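Long-range contacts in periplasmic binding protein/LacI transcriptional regulator (Mycobacterium smegmatis, PDB 6HYH), which binds beta-D-fucofuranose and probably delivers L-arabinofuranose to an ABC transporter for uptake: residues D104-T109 against G155-I160; N146-E151 against I178-T183; Q211-G216 against D240-G245. All coordinates share one frame; numbering follows the deposited sequence.

Contact 1. Residues D104-T109 against G155-I160; sequences DRAVDT and GADPAI. With GYE (beta-D-fucofuranose), chain K.
O5 of the bound beta-D-fucofuranose is gripped where R105 meets P158: it accepts an almost straight bond from R105 NE (2.9 Å, N-H...O angle 175°) and gives its own proton to D104 OD2, 2.9 Å away. This is the two-lobed periplasmic binding protein fold closed on its sugar. The loop 104-109 follows strand 100-103 of one lobe, helix 157-170 starts in the other, and the ligand bridges the cleft between them. R105 uses a second N-H as well, NH2 reaching O4 of the sugar at 3.0 Å, so that two ligand oxygens, with the V81 carbonyl at NH1, hold the guanidinium against rotation. D104 is held by S79 through OD1 and by a salt bridge with R31 through OD2. The arginine chain runs extended from CG to NE and crosses the proline ring at about a right angle, CG lying 3.4 Å from P158 CD. Further along that ring, P158 CG comes within 3.3 Å of the ligand's O5, adding an apolar wall beside the polar grip. Away from the sugar, A106 N makes a weak bond to D157 OD2 (3.3 Å). D157 places its carboxylate there with CG anti to the backbone N (chi1 -164°), leaving OD1 for a salt bridge with R83; the same residue belongs to a zinc site with D161. At the N-cap of helix 157-170, A156 lays its methyl over one face of the R105 guanidinium, with CB 3.4 Å from NH1.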
ATOM      1  N   ASP A 104      -3.433 -13.203  -4.726  1.00 56.21           N
ATOM      2  CA  ASP A 104      -4.102 -12.626  -5.905  1.00 55.75           C
ATOM      3  C   ASP A 104      -4.825 -11.316  -5.583  1.00 53.87           C
ATOM      4  O   ASP A 104      -4.521 -10.303  -6.216  1.00 58.32           O
ATOM      5  CB  ASP A 104      -5.006 -13.625  -6.677  1.00 57.12           C
ATOM      6  CG  ASP A 104      -6.443 -13.653  -6.218  1.00 54.74           C
ATOM      7  OD1 ASP A 104      -6.695 -13.405  -5.024  1.00 59.64           O
ATOM      8  OD2 ASP A 104      -7.337 -13.874  -7.079  1.00 48.44           O
ATOM      9  N   ARG A 105      -5.729 -11.279  -4.599  1.00 44.24           N
ATOM     10  CA  ARG A 105      -6.540 -10.090  -4.334  1.00 47.17           C
ATOM     11  C   ARG A 105      -6.086  -9.397  -3.047  1.00 49.15           C
ATOM     12  O   ARG A 105      -5.717 -10.055  -2.072  1.00 52.18           O
ATOM     13  CB  ARG A 105      -8.031 -10.451  -4.228  1.00 45.09           C
ATOM     14  CG  ARG A 105      -8.643 -10.884  -5.540  1.00 44.78           C
ATOM     15  CD  ARG A 105     -10.157 -10.939  -5.481  1.00 45.34           C
ATOM     16  NE  ARG A 105     -10.696 -11.572  -6.692  1.00 42.22           N
ATOM     17  CZ  ARG A 105     -11.984 -11.834  -6.906  1.00 42.64           C
ATOM     18  NH1 ARG A 105     -12.894 -11.519  -5.999  1.00 44.44           N
ATOM     19  NH2 ARG A 105     -12.377 -12.411  -8.034  1.00 44.67           N
ATOM     20  N   ALA A 106      -6.130  -8.065  -3.039  1.00 37.29           N
ATOM     21  CA  ALA A 106      -5.698  -7.307  -1.872  1.00 38.44           C
ATOM     22  C   ALA A 106      -6.818  -7.158  -0.839  1.00 39.99           C
ATOM     23  O   ALA A 106      -8.004  -7.339  -1.133  1.00 38.24           O
ATOM     24  CB  ALA A 106      -5.204  -5.925  -2.287  1.00 41.18           C
ATOM     25  N   VAL A 107      -6.413  -6.828   0.394  1.00 43.63           N
ATOM     26  CA  VAL A 107      -7.326  -6.420   1.463  1.00 44.25           C
ATOM     27  C   VAL A 107      -7.065  -4.952   1.750  1.00 45.95           C
ATOM     28  O   VAL A 107      -5.942  -4.470   1.581  1.00 49.42           O
ATOM     29  CB  VAL A 107      -7.146  -7.223   2.773  1.00 45.58           C
ATOM     30  CG1 VAL A 107      -7.120  -8.723   2.510  1.00 45.08           C
ATOM     31  CG2 VAL A 107      -5.892  -6.766   3.507  1.00 44.37           C
ATOM     32  N   ASP A 108      -8.094  -4.235   2.186  1.00 80.61           N
ATOM     33  CA  ASP A 108      -7.948  -2.820   2.530  1.00 85.85           C
ATOM     34  C   ASP A 108      -8.084  -2.733   4.042  1.00 87.82           C
ATOM     35  O   ASP A 108      -9.179  -2.539   4.587  1.00 85.67           O
ATOM     36  CB  ASP A 108      -8.925  -1.918   1.803  1.00 81.93           C
ATOM     37  CG  ASP A 108      -8.269  -0.622   1.356  1.00 92.66           C
ATOM     38  OD1 ASP A 108      -7.622   0.036   2.209  1.00 96.56           O
ATOM     39  OD2 ASP A 108      -8.335  -0.305   0.145  1.00 94.36           O
ATOM     40  N   THR A 109      -6.937  -2.845   4.708  1.00 67.73           N
ATOM     41  CA  THR A 109      -6.854  -2.991   6.146  1.00 69.21           C
ATOM     42  C   THR A 109      -6.199  -1.771   6.769  1.00 74.41           C
ATOM     43  O   THR A 109      -5.288  -1.152   6.201  1.00 73.28           O
ATOM     44  CB  THR A 109      -6.044  -4.230   6.545  1.00 65.73           C
ATOM     45  OG1 THR A 109      -6.050  -4.366   7.975  1.00 72.67           O
ATOM     46  CG2 THR A 109      -4.610  -4.086   6.081  1.00 63.50           C
ATOM     47  N   GLY A 155     -16.296  -4.458  -5.629  1.00 45.87           N
ATOM     48  CA  GLY A 155     -15.660  -4.594  -4.332  1.00 43.30           C
ATOM     49  C   GLY A 155     -14.361  -5.365  -4.337  1.00 42.35           C
ATOM     50  O   GLY A 155     -13.596  -5.258  -3.363  1.00 42.49           O
ATOM     51  N   ALA A 156     -14.084  -6.146  -5.395  1.00 53.65           N
ATOM     52  CA  ALA A 156     -12.863  -6.954  -5.490  1.00 49.33           C
ATOM     53  C   ALA A 156     -11.694  -6.144  -6.047  1.00 48.56           C
ATOM     54  O   ALA A 156     -11.874  -5.284  -6.920  1.00 47.45           O
ATOM     55  CB  ALA A 156     -13.088  -8.186  -6.367  1.00 45.37           C
ATOM     56  N   ASP A 157     -10.496  -6.397  -5.503  1.00 52.22           N
ATOM     57  CA  ASP A 157      -9.272  -5.725  -5.914  1.00 46.36           C
ATOM     58  C   ASP A 157      -9.162  -5.655  -7.438  1.00 51.04           C
ATOM     59  O   ASP A 157      -9.079  -4.556  -8.010  1.00 54.39           O
ATOM     60  CB  ASP A 157      -8.074  -6.449  -5.320  1.00 51.44           C
ATOM     61  CG  ASP A 157      -6.802  -5.620  -5.375  1.00 55.09           C
ATOM     62  OD1 ASP A 157      -6.900  -4.402  -5.082  1.00 56.52           O
ATOM     63  OD2 ASP A 157      -5.708  -6.186  -5.671  1.00 53.33           O
ATOM     64  N   PRO A 158      -9.180  -6.800  -8.137  1.00 40.19           N
ATOM     65  CA  PRO A 158      -8.937  -6.765  -9.597  1.00 37.06           C
ATOM     66  C   PRO A 158      -9.909  -5.893 -10.383  1.00 38.99           C
ATOM     67  O   PRO A 158      -9.492  -5.200 -11.325  1.00 36.45           O
ATOM     68  CB  PRO A 158      -9.050  -8.248 -10.010  1.00 35.65           C
ATOM     69  CG  PRO A 158      -9.673  -8.982  -8.798  1.00 36.50           C
ATOM     70  CD  PRO A 158      -9.213  -8.181  -7.606  1.00 37.09           C
ATOM     71  N   ALA A 159     -11.206  -5.920 -10.045  1.00 44.23           N
ATOM     72  CA  ALA A 159     -12.172  -5.098 -10.772  1.00 40.65           C
ATOM     73  C   ALA A 159     -11.847  -3.615 -10.636  1.00 44.18           C
ATOM     74  O   ALA A 159     -11.762  -2.889 -11.639  1.00 47.35           O
ATOM     75  CB  ALA A 159     -13.580  -5.382 -10.269  1.00 43.71           C
ATOM     76  N   ILE A 160     -11.622  -3.159  -9.400  1.00 37.88           N
ATOM     77  CA  ILE A 160     -11.350  -1.744  -9.138  1.00 39.82           C
ATOM     78  C   ILE A 160     -10.072  -1.305  -9.848  1.00 41.75           C
ATOM     79  O   ILE A 160     -10.028  -0.260 -10.526  1.00 43.10           O
ATOM     80  CB  ILE A 160     -11.279  -1.503  -7.618  1.00 39.14           C
ATOM     81  CG1 ILE A 160     -12.652  -1.731  -6.978  1.00 37.24           C
ATOM     82  CG2 ILE A 160     -10.752  -0.127  -7.312  1.00 43.23           C
ATOM     83  CD1 ILE A 160     -12.611  -2.042  -5.516  1.00 40.50           C
TER
HETATM   84  O3  GYE K 409      -9.341 -12.093 -13.229  1.00 31.06           O
HETATM   85  C2  GYE K 409     -11.214 -13.540 -12.513  1.00 31.97           C
HETATM   86  C1  GYE K 409     -11.520 -14.201 -11.169  1.00 32.51           C
HETATM   87  O5  GYE K 409      -8.854 -12.149  -8.794  1.00 32.35           O
HETATM   88  C6  GYE K 409      -7.458 -11.714 -10.776  1.00 31.20           C
HETATM   89  O4  GYE K 409     -10.706 -13.499 -10.221  1.00 32.49           O
HETATM   90  C5  GYE K 409      -8.504 -12.592 -10.114  1.00 31.64           C
HETATM   91  C4  GYE K 409      -9.803 -12.608 -10.890  1.00 31.84           C
HETATM   92  C3  GYE K 409      -9.756 -13.114 -12.326  1.00 31.37           C
HETATM   93  O1  GYE K 409     -12.865 -14.133 -10.783  1.00 33.35           O
HETATM   94  O2  GYE K 409     -11.307 -14.410 -13.633  1.00 31.72           O

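Contact 2. Residues N146-E151 against I178-T183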
ATOM      1  N   ASN A 146     -16.676   3.828 -29.465  1.00 65.97           N
ATOM      2  CA  ASN A 146     -17.547   3.617 -28.323  1.00 66.76           C
ATOM      3  C   ASN A 146     -17.161   2.338 -27.607  1.00 62.10           C
ATOM      4  O   ASN A 146     -17.208   1.242 -28.186  1.00 61.12           O
ATOM      5  CB  ASN A 146     -19.005   3.554 -28.772  1.00 72.53           C
ATOM      6  CG  ASN A 146     -19.619   4.928 -28.943  1.00 74.28           C
ATOM      7  OD1 ASN A 146     -19.598   5.751 -28.026  1.00 74.90           O
ATOM      8  ND2 ASN A 146     -20.146   5.195 -30.133  1.00 77.00           N
ATOM      9  N   ILE A 147     -16.827   2.485 -26.334  1.00 58.89           N
ATOM     10  CA  ILE A 147     -16.315   1.393 -25.532  1.00 55.16           C
ATOM     11  C   ILE A 147     -17.378   1.058 -24.501  1.00 54.63           C
ATOM     12  O   ILE A 147     -18.082   1.941 -23.994  1.00 59.04           O
ATOM     13  CB  ILE A 147     -14.962   1.739 -24.878  1.00 54.16           C
ATOM     14  CG1 ILE A 147     -13.936   2.084 -25.961  1.00 52.15           C
ATOM     15  CG2 ILE A 147     -14.458   0.553 -24.066  1.00 53.22           C
ATOM     16  CD1 ILE A 147     -12.800   2.942 -25.478  1.00 54.37           C
ATOM     17  N   VAL A 148     -17.538  -0.225 -24.256  1.00 60.69           N
ATOM     18  CA  VAL A 148     -18.442  -0.755 -23.256  1.00 59.39           C
ATOM     19  C   VAL A 148     -17.579  -1.550 -22.291  1.00 61.00           C
ATOM     20  O   VAL A 148     -16.647  -2.229 -22.728  1.00 60.26           O
ATOM     21  CB  VAL A 148     -19.508  -1.643 -23.912  1.00 60.89           C
ATOM     22  CG1 VAL A 148     -20.391  -2.143 -22.883  1.00 62.80           C
ATOM     23  CG2 VAL A 148     -20.276  -0.856 -24.955  1.00 65.02           C
ATOM     24  N   GLN A 149     -17.796  -1.387 -20.990  1.00 58.54           N
ATOM     25  CA  GLN A 149     -16.981  -2.084 -19.993  1.00 56.31           C
ATOM     26  C   GLN A 149     -17.828  -3.091 -19.220  1.00 56.72           C
ATOM     27  O   GLN A 149     -18.848  -2.732 -18.615  1.00 56.89           O
ATOM     28  CB  GLN A 149     -16.296  -1.122 -19.000  1.00 58.04           C
ATOM     29  CG  GLN A 149     -14.877  -1.593 -18.637  1.00 53.45           C
ATOM     30  CD  GLN A 149     -14.009  -0.595 -17.856  1.00 56.13           C
ATOM     31  OE1 GLN A 149     -13.883  -0.700 -16.640  1.00 54.96           O
ATOM     32  NE2 GLN A 149     -13.399   0.373 -18.562  1.00 58.76           N
ATOM     33  N   LEU A 150     -17.369  -4.340 -19.205  1.00 40.33           N
ATOM     34  CA  LEU A 150     -17.952  -5.387 -18.376  1.00 39.63           C
ATOM     35  C   LEU A 150     -17.098  -5.452 -17.113  1.00 38.18           C
ATOM     36  O   LEU A 150     -15.931  -5.882 -17.172  1.00 38.74           O
ATOM     37  CB  LEU A 150     -17.965  -6.727 -19.119  1.00 38.53           C
ATOM     38  CG  LEU A 150     -18.634  -6.697 -20.498  1.00 35.12           C
ATOM     39  CD1 LEU A 150     -18.819  -8.088 -21.097  1.00 34.48           C
ATOM     40  CD2 LEU A 150     -19.953  -6.034 -20.305  1.00 39.78           C
ATOM     41  N   GLU A 151     -17.678  -5.057 -15.970  1.00 52.16           N
ATOM     42  CA  GLU A 151     -16.928  -4.826 -14.741  1.00 50.40           C
ATOM     43  C   GLU A 151     -16.989  -6.051 -13.821  1.00 51.17           C
ATOM     44  O   GLU A 151     -17.964  -6.812 -13.822  1.00 53.00           O
ATOM     45  CB  GLU A 151     -17.499  -3.611 -13.996  1.00 54.80           C
ATOM     46  CG  GLU A 151     -16.928  -2.266 -14.379  1.00 56.50           C
ATOM     47  CD  GLU A 151     -17.710  -1.113 -13.762  1.00 60.96           C
ATOM     48  OE1 GLU A 151     -18.949  -1.234 -13.668  1.00 64.19           O
ATOM     49  OE2 GLU A 151     -17.091  -0.092 -13.362  1.00 66.37           O
ATOM     50  N   ILE A 178     -15.924   5.590 -22.882  1.00 52.88           N
ATOM     51  CA  ILE A 178     -16.659   4.485 -22.286  1.00 53.07           C
ATOM     52  C   ILE A 178     -18.074   5.005 -22.083  1.00 56.50           C
ATOM     53  O   ILE A 178     -18.310   5.869 -21.231  1.00 59.44           O
ATOM     54  CB  ILE A 178     -16.027   4.018 -20.970  1.00 52.50           C
ATOM     55  CG1 ILE A 178     -14.592   3.544 -21.215  1.00 50.02           C
ATOM     56  CG2 ILE A 178     -16.873   2.896 -20.333  1.00 52.82           C
ATOM     57  CD1 ILE A 178     -13.793   3.256 -19.947  1.00 51.15           C
ATOM     58  N   VAL A 179     -19.002   4.533 -22.911  1.00 53.31           N
ATOM     59  CA  VAL A 179     -20.383   4.994 -22.832  1.00 50.96           C
ATOM     60  C   VAL A 179     -21.165   4.223 -21.780  1.00 54.12           C
ATOM     61  O   VAL A 179     -22.028   4.785 -21.094  1.00 61.18           O
ATOM     62  CB  VAL A 179     -21.036   4.922 -24.210  1.00 53.44           C
ATOM     63  CG1 VAL A 179     -20.176   5.680 -25.181  1.00 59.01           C
ATOM     64  CG2 VAL A 179     -21.185   3.490 -24.623  1.00 57.55           C
ATOM     65  N   ALA A 180     -20.881   2.933 -21.648  1.00 71.46           N
ATOM     66  CA  ALA A 180     -21.611   2.062 -20.746  1.00 70.01           C
ATOM     67  C   ALA A 180     -20.588   1.217 -20.006  1.00 68.35           C
ATOM     68  O   ALA A 180     -19.581   0.796 -20.589  1.00 67.48           O
ATOM     69  CB  ALA A 180     -22.596   1.172 -21.498  1.00 67.92           C
ATOM     70  N   SER A 181     -20.817   1.034 -18.709  1.00 62.98           N
ATOM     71  CA  SER A 181     -19.915   0.245 -17.879  1.00 62.34           C
ATOM     72  C   SER A 181     -20.718  -0.305 -16.710  1.00 62.40           C
ATOM     73  O   SER A 181     -21.340   0.468 -15.969  1.00 65.60           O
ATOM     74  CB  SER A 181     -18.728   1.085 -17.390  1.00 61.34           C
ATOM     75  OG  SER A 181     -17.735   0.271 -16.768  1.00 64.74           O
ATOM     76  N   GLN A 182     -20.760  -1.632 -16.576  1.00 54.04           N
ATOM     77  CA  GLN A 182     -21.501  -2.202 -15.463  1.00 57.25           C
ATOM     78  C   GLN A 182     -20.950  -3.576 -15.097  1.00 53.00           C
ATOM     79  O   GLN A 182     -20.269  -4.228 -15.888  1.00 49.76           O
ATOM     80  CB  GLN A 182     -22.994  -2.277 -15.773  1.00 58.00           C
ATOM     81  CG  GLN A 182     -23.766  -2.699 -14.561  1.00 60.84           C
ATOM     82  CD  GLN A 182     -25.088  -3.327 -14.895  1.00 65.71           C
ATOM     83  OE1 GLN A 182     -25.680  -3.054 -15.951  1.00 70.86           O
ATOM     84  NE2 GLN A 182     -25.534  -4.240 -14.024  1.00 69.21           N
ATOM     85  N   THR A 183     -21.264  -4.012 -13.881  1.00 55.29           N
ATOM     86  CA  THR A 183     -20.641  -5.198 -13.317  1.00 54.22           C
ATOM     87  C   THR A 183     -21.332  -6.458 -13.834  1.00 55.06           C
ATOM     88  O   THR A 183     -22.545  -6.471 -14.079  1.00 59.76           O
ATOM     89  CB  THR A 183     -20.671  -5.129 -11.783  1.00 53.21           C
ATOM     90  OG1 THR A 183     -20.154  -6.335 -11.210  1.00 55.12           O
ATOM     91  CG2 THR A 183     -22.074  -4.908 -11.289  1.00 59.88           C
TER
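Strands 146-151 and 178-183 run parallel, their axes 9° apart, and four backbone bonds join them, beginning with V179 N to I147 O at 3.0 Å. Next in line, Q149 N gives to A180 O (2.8 Å) and Q149 O receives Q182 N, so both polar backbone atoms of Q149 are satisfied by the same neighbouring strand. The last bond, E151 N to Q182 O, is the shortest at 2.7 Å, although the donor stands well above the carbonyl plane rather than on a lone pair. Between I147 and V148 the register slips by one residue, a beta bulge at V179, where I147 faces I178 but V148 already faces A180. CA-H groups fill in beside the stronger donors: S181 CA approaches Q149 O, which thereby has two partners. Three side chains find their polar partners outside the pair. E151 OE2 forms a salt bridge with K163, Q149 OE1 accepts from Q211, and T183 OG1 bonds to the carbonyl of G152. S181 sets OG anti to its own N (chi1 -170°), which brings that hydroxyl alongside Q149 CB. With helix 157-170 as the crossover between them, the two strands make a beta-alpha-beta unit; the helix packs on the side of I147, Q149 and I178. Helix 188-201 sets F198 against V148, L150 and A180 on the reverse side; strand 176-183 is an outermost strand of this sheet within the chain, and strand 207-210 flanks 145-151.

Contact 3. Residues Q211-G216 against D240-G245. With ZN (zinc ion), chain C; GYE (beta-D-fucofuranose), chain K.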
ATOM      1  N   GLN A 211     -13.398  -7.340 -18.135  1.00 38.71           N
ATOM      2  CA  GLN A 211     -12.445  -7.350 -17.028  1.00 40.42           C
ATOM      3  C   GLN A 211     -11.949  -8.744 -16.715  1.00 37.92           C
ATOM      4  O   GLN A 211     -10.854  -8.886 -16.148  1.00 40.27           O
ATOM      5  CB  GLN A 211     -13.045  -6.703 -15.774  1.00 41.33           C
ATOM      6  CG  GLN A 211     -13.174  -5.192 -15.899  1.00 41.53           C
ATOM      7  CD  GLN A 211     -13.407  -4.552 -14.583  1.00 42.97           C
ATOM      8  OE1 GLN A 211     -13.426  -5.231 -13.555  1.00 42.14           O
ATOM      9  NE2 GLN A 211     -13.578  -3.233 -14.585  1.00 47.33           N
ATOM     10  N   ASN A 212     -12.726  -9.778 -17.031  1.00 29.12           N
ATOM     11  CA  ASN A 212     -12.167 -11.111 -17.115  1.00 28.45           C
ATOM     12  C   ASN A 212     -12.711 -11.737 -18.382  1.00 30.72           C
ATOM     13  O   ASN A 212     -13.811 -11.387 -18.832  1.00 33.17           O
ATOM     14  CB  ASN A 212     -12.434 -11.954 -15.844  1.00 26.56           C
ATOM     15  CG  ASN A 212     -13.826 -12.574 -15.782  1.00 29.59           C
ATOM     16  OD1 ASN A 212     -14.781 -12.118 -16.415  1.00 31.97           O
ATOM     17  ND2 ASN A 212     -13.935 -13.659 -15.003  1.00 33.59           N
ATOM     18  N   ASP A 213     -11.917 -12.612 -19.011  1.00 39.21           N
ATOM     19  CA  ASP A 213     -12.379 -13.003 -20.329  1.00 40.85           C
ATOM     20  C   ASP A 213     -13.542 -13.979 -20.264  1.00 42.77           C
ATOM     21  O   ASP A 213     -14.181 -14.224 -21.291  1.00 42.20           O
ATOM     22  CB  ASP A 213     -11.197 -13.478 -21.204  1.00 41.79           C
ATOM     23  CG  ASP A 213     -10.427 -14.627 -20.633  1.00 40.28           C
ATOM     24  OD1 ASP A 213     -11.067 -15.419 -19.909  1.00 45.44           O
ATOM     25  OD2 ASP A 213      -9.197 -14.736 -20.927  1.00 36.24           O
ATOM     26  N   ASP A 214     -13.910 -14.459 -19.077  1.00 51.05           N
ATOM     27  CA  ASP A 214     -15.176 -15.180 -18.948  1.00 48.64           C
ATOM     28  C   ASP A 214     -16.363 -14.278 -19.283  1.00 51.75           C
ATOM     29  O   ASP A 214     -17.269 -14.658 -20.048  1.00 54.79           O
ATOM     30  CB  ASP A 214     -15.295 -15.735 -17.535  1.00 48.37           C
ATOM     31  CG  ASP A 214     -14.666 -17.097 -17.407  1.00 48.65           C
ATOM     32  OD1 ASP A 214     -15.191 -18.045 -18.020  1.00 52.14           O
ATOM     33  OD2 ASP A 214     -13.618 -17.211 -16.730  1.00 50.26           O
ATOM     34  N   MET A 215     -16.386 -13.073 -18.715  1.00 37.97           N
ATOM     35  CA  MET A 215     -17.456 -12.152 -19.092  1.00 40.69           C
ATOM     36  C   MET A 215     -17.410 -11.820 -20.586  1.00 40.44           C
ATOM     37  O   MET A 215     -18.458 -11.660 -21.213  1.00 43.55           O
ATOM     38  CB  MET A 215     -17.391 -10.900 -18.218  1.00 42.82           C
ATOM     39  CG  MET A 215     -17.539 -11.227 -16.727  1.00 40.25           C
ATOM     40  SD  MET A 215     -17.692  -9.743 -15.689  1.00 43.64           S
ATOM     41  CE  MET A 215     -16.284  -8.764 -16.209  1.00 39.91           C
ATOM     42  N   GLY A 216     -16.212 -11.760 -21.179  1.00 36.10           N
ATOM     43  CA  GLY A 216     -16.105 -11.592 -22.626  1.00 35.69           C
ATOM     44  C   GLY A 216     -16.697 -12.749 -23.428  1.00 37.34           C
ATOM     45  O   GLY A 216     -17.272 -12.537 -24.494  1.00 38.94           O
ATOM     46  N   ASP A 240      -7.048 -12.055 -18.479  1.00 33.22           N
ATOM     47  CA  ASP A 240      -6.903 -13.418 -17.943  1.00 33.53           C
ATOM     48  C   ASP A 240      -6.067 -14.319 -18.864  1.00 33.56           C
ATOM     49  O   ASP A 240      -4.999 -14.817 -18.474  1.00 34.32           O
ATOM     50  CB  ASP A 240      -8.241 -14.106 -17.654  1.00 32.86           C
ATOM     51  CG  ASP A 240      -8.766 -13.780 -16.257  1.00 37.60           C
ATOM     52  OD1 ASP A 240      -8.057 -13.040 -15.523  1.00 37.83           O
ATOM     53  OD2 ASP A 240      -9.872 -14.261 -15.897  1.00 40.76           O
ATOM     54  N   ALA A 241      -6.512 -14.526 -20.094  1.00 31.22           N
ATOM     55  CA  ALA A 241      -5.848 -15.494 -20.952  1.00 29.01           C
ATOM     56  C   ALA A 241      -6.094 -16.889 -20.409  1.00 29.75           C
ATOM     57  O   ALA A 241      -5.170 -17.690 -20.257  1.00 30.40           O
ATOM     58  CB  ALA A 241      -4.351 -15.204 -21.060  1.00 29.80           C
ATOM     59  N   THR A 242      -7.358 -17.158 -20.089  1.00 27.47           N
ATOM     60  CA  THR A 242      -7.821 -18.486 -19.712  1.00 26.66           C
ATOM     61  C   THR A 242      -7.729 -19.418 -20.910  1.00 26.96           C
ATOM     62  O   THR A 242      -7.423 -18.997 -22.030  1.00 27.42           O
ATOM     63  CB  THR A 242      -9.266 -18.423 -19.247  1.00 28.72           C
ATOM     64  OG1 THR A 242     -10.061 -17.957 -20.343  1.00 29.02           O
ATOM     65  CG2 THR A 242      -9.402 -17.461 -18.050  1.00 30.61           C
ATOM     66  N   HIS A 243      -8.024 -20.699 -20.691  1.00 31.74           N
ATOM     67  CA  HIS A 243      -8.003 -21.607 -21.832  1.00 29.05           C
ATOM     68  C   HIS A 243      -8.988 -21.134 -22.871  1.00 30.56           C
ATOM     69  O   HIS A 243      -8.633 -20.947 -24.041  1.00 34.97           O
ATOM     70  CB  HIS A 243      -8.316 -23.047 -21.412  1.00 31.70           C
ATOM     71  CG  HIS A 243      -7.957 -24.080 -22.448  1.00 34.38           C
ATOM     72  ND1 HIS A 243      -8.062 -25.444 -22.219  1.00 33.00           N
ATOM     73  CD2 HIS A 243      -7.502 -23.953 -23.721  1.00 32.52           C
ATOM     74  CE1 HIS A 243      -7.688 -26.106 -23.304  1.00 32.89           C
ATOM     75  NE2 HIS A 243      -7.332 -25.227 -24.229  1.00 33.85           N
ATOM     76  N   ASP A 244     -10.230 -20.883 -22.461  1.00 31.62           N
ATOM     77  CA  ASP A 244     -11.230 -20.590 -23.490  1.00 29.10           C
ATOM     78  C   ASP A 244     -11.050 -19.190 -24.019  1.00 30.23           C
ATOM     79  O   ASP A 244     -11.288 -18.944 -25.207  1.00 33.28           O
ATOM     80  CB  ASP A 244     -12.648 -20.820 -22.963  1.00 30.01           C
ATOM     81  CG  ASP A 244     -12.873 -22.280 -22.580  1.00 34.54           C
ATOM     82  OD1 ASP A 244     -11.962 -23.096 -22.877  1.00 31.00           O
ATOM     83  OD2 ASP A 244     -13.933 -22.622 -21.992  1.00 40.87           O
ATOM     84  N   GLY A 245     -10.617 -18.267 -23.169  1.00 28.29           N
ATOM     85  CA  GLY A 245     -10.235 -16.959 -23.664  1.00 27.70           C
ATOM     86  C   GLY A 245      -9.313 -17.127 -24.856  1.00 25.48           C
ATOM     87  O   GLY A 245      -9.622 -16.662 -25.958  1.00 27.61           O
TER
HETATM   88 ZN    ZN C 401      -9.421 -25.998 -20.690  1.00 33.29          ZN
HETATM   89  O3  GYE K 409      -9.341 -12.093 -13.229  1.00 31.06           O
HETATM   90  C2  GYE K 409     -11.214 -13.540 -12.513  1.00 31.97           C
HETATM   91  C1  GYE K 409     -11.520 -14.201 -11.169  1.00 32.51           C
HETATM   92  O5  GYE K 409      -8.854 -12.149  -8.794  1.00 32.35           O
HETATM   93  C6  GYE K 409      -7.458 -11.714 -10.776  1.00 31.20           C
HETATM   94  O4  GYE K 409     -10.706 -13.499 -10.221  1.00 32.49           O
HETATM   95  C5  GYE K 409      -8.504 -12.592 -10.114  1.00 31.64           C
HETATM   96  C4  GYE K 409      -9.803 -12.608 -10.890  1.00 31.84           C
HETATM   97  C3  GYE K 409      -9.756 -13.114 -12.326  1.00 31.37           C
HETATM   98  O1  GYE K 409     -12.865 -14.133 -10.783  1.00 33.35           O
HETATM   99  O2  GYE K 409     -11.307 -14.410 -13.633  1.00 31.72           O
HETATM  100  O   HOH W   1     -11.528 -25.629 -21.117  0.50 18.37           O
HETATM  101  O   HOH W   2      -8.958 -25.190 -18.878  1.00 22.01           O
HETATM  102  O   HOH W   3     -10.415 -25.516 -22.640  0.50 70.87           O
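The carboxylates of D213 and D240 stand nearly perpendicular, their planes 88° apart, with D213 OD2 only 3.5 Å from D240 CB. The D213 group collects three donors from the facing segment. OD2 takes T242 N on its syn lone pair at 3.2 Å and also receives a weak, bent bond from A241 N. OD1 is met on the syn side by T242 OG1 (2.8 Å), which lies 32° out of the carboxylate plane. D213 CG sits between its backbone N and carbonyl carbon (chi1 58°), a turn that delivers both oxygens to this cluster of donors. The D240 carboxylate faces the sugar instead, OD2 accepting from ligand O2 at 2.7 Å and OD1 from O3 at 2.8 Å. N212 holds that O2 from another direction through ND2 (3.1 Å), whose other partner is the carbonyl of F186.

In this periplasmic binding protein fold, sugar ligands sit at helix N-termini that follow the parallel strands, and here two such ends abut. N212 is the N-cap of helix 213-226, its OD1 accepting from M215 N, and T242 is the N-cap of helix 243-250, its OG1 accepting from G245 N. T242 OG1 therefore donates to D213 while accepting from its own helix. The carboxylates of D213 and D240 carry like charges at close quarters, and the N-H groups of A241 and T242, just ahead of helix 243-250, would tend to stabilise the charge on D213. D214 brings its carboxylate near T242, but its bonds go to G29 N through OD2 and to R188 through OD1, a salt bridge. Beyond the interface, H243 binds a zinc ion through ND1 at 2.1 Å, three waters completing the ligands seen, and water 2 lies in the plane of the imidazole at its edge.

Contacts 1 and 3 close on one sugar from different sides, their centres about 19 Å apart: the 104-109 loop holds O4 and O5, while 211-216 and 240-245 take O2 and O3. Contact 2 stays behind the pocket, the T183 side chain about 11 Å from the ligand. Its segments interleave with those of contact 1 along the chain, since strand 145-151 leads into helix 157-170 and that helix into strand 176-183; the two centres are about 20 Å apart. Q211 ties the three together: its N is probably hydrogen-bonded to L150 O (3.1 Å) of contact 2, and its OE1 packs 3.1 Å from A159 CA of contact 1.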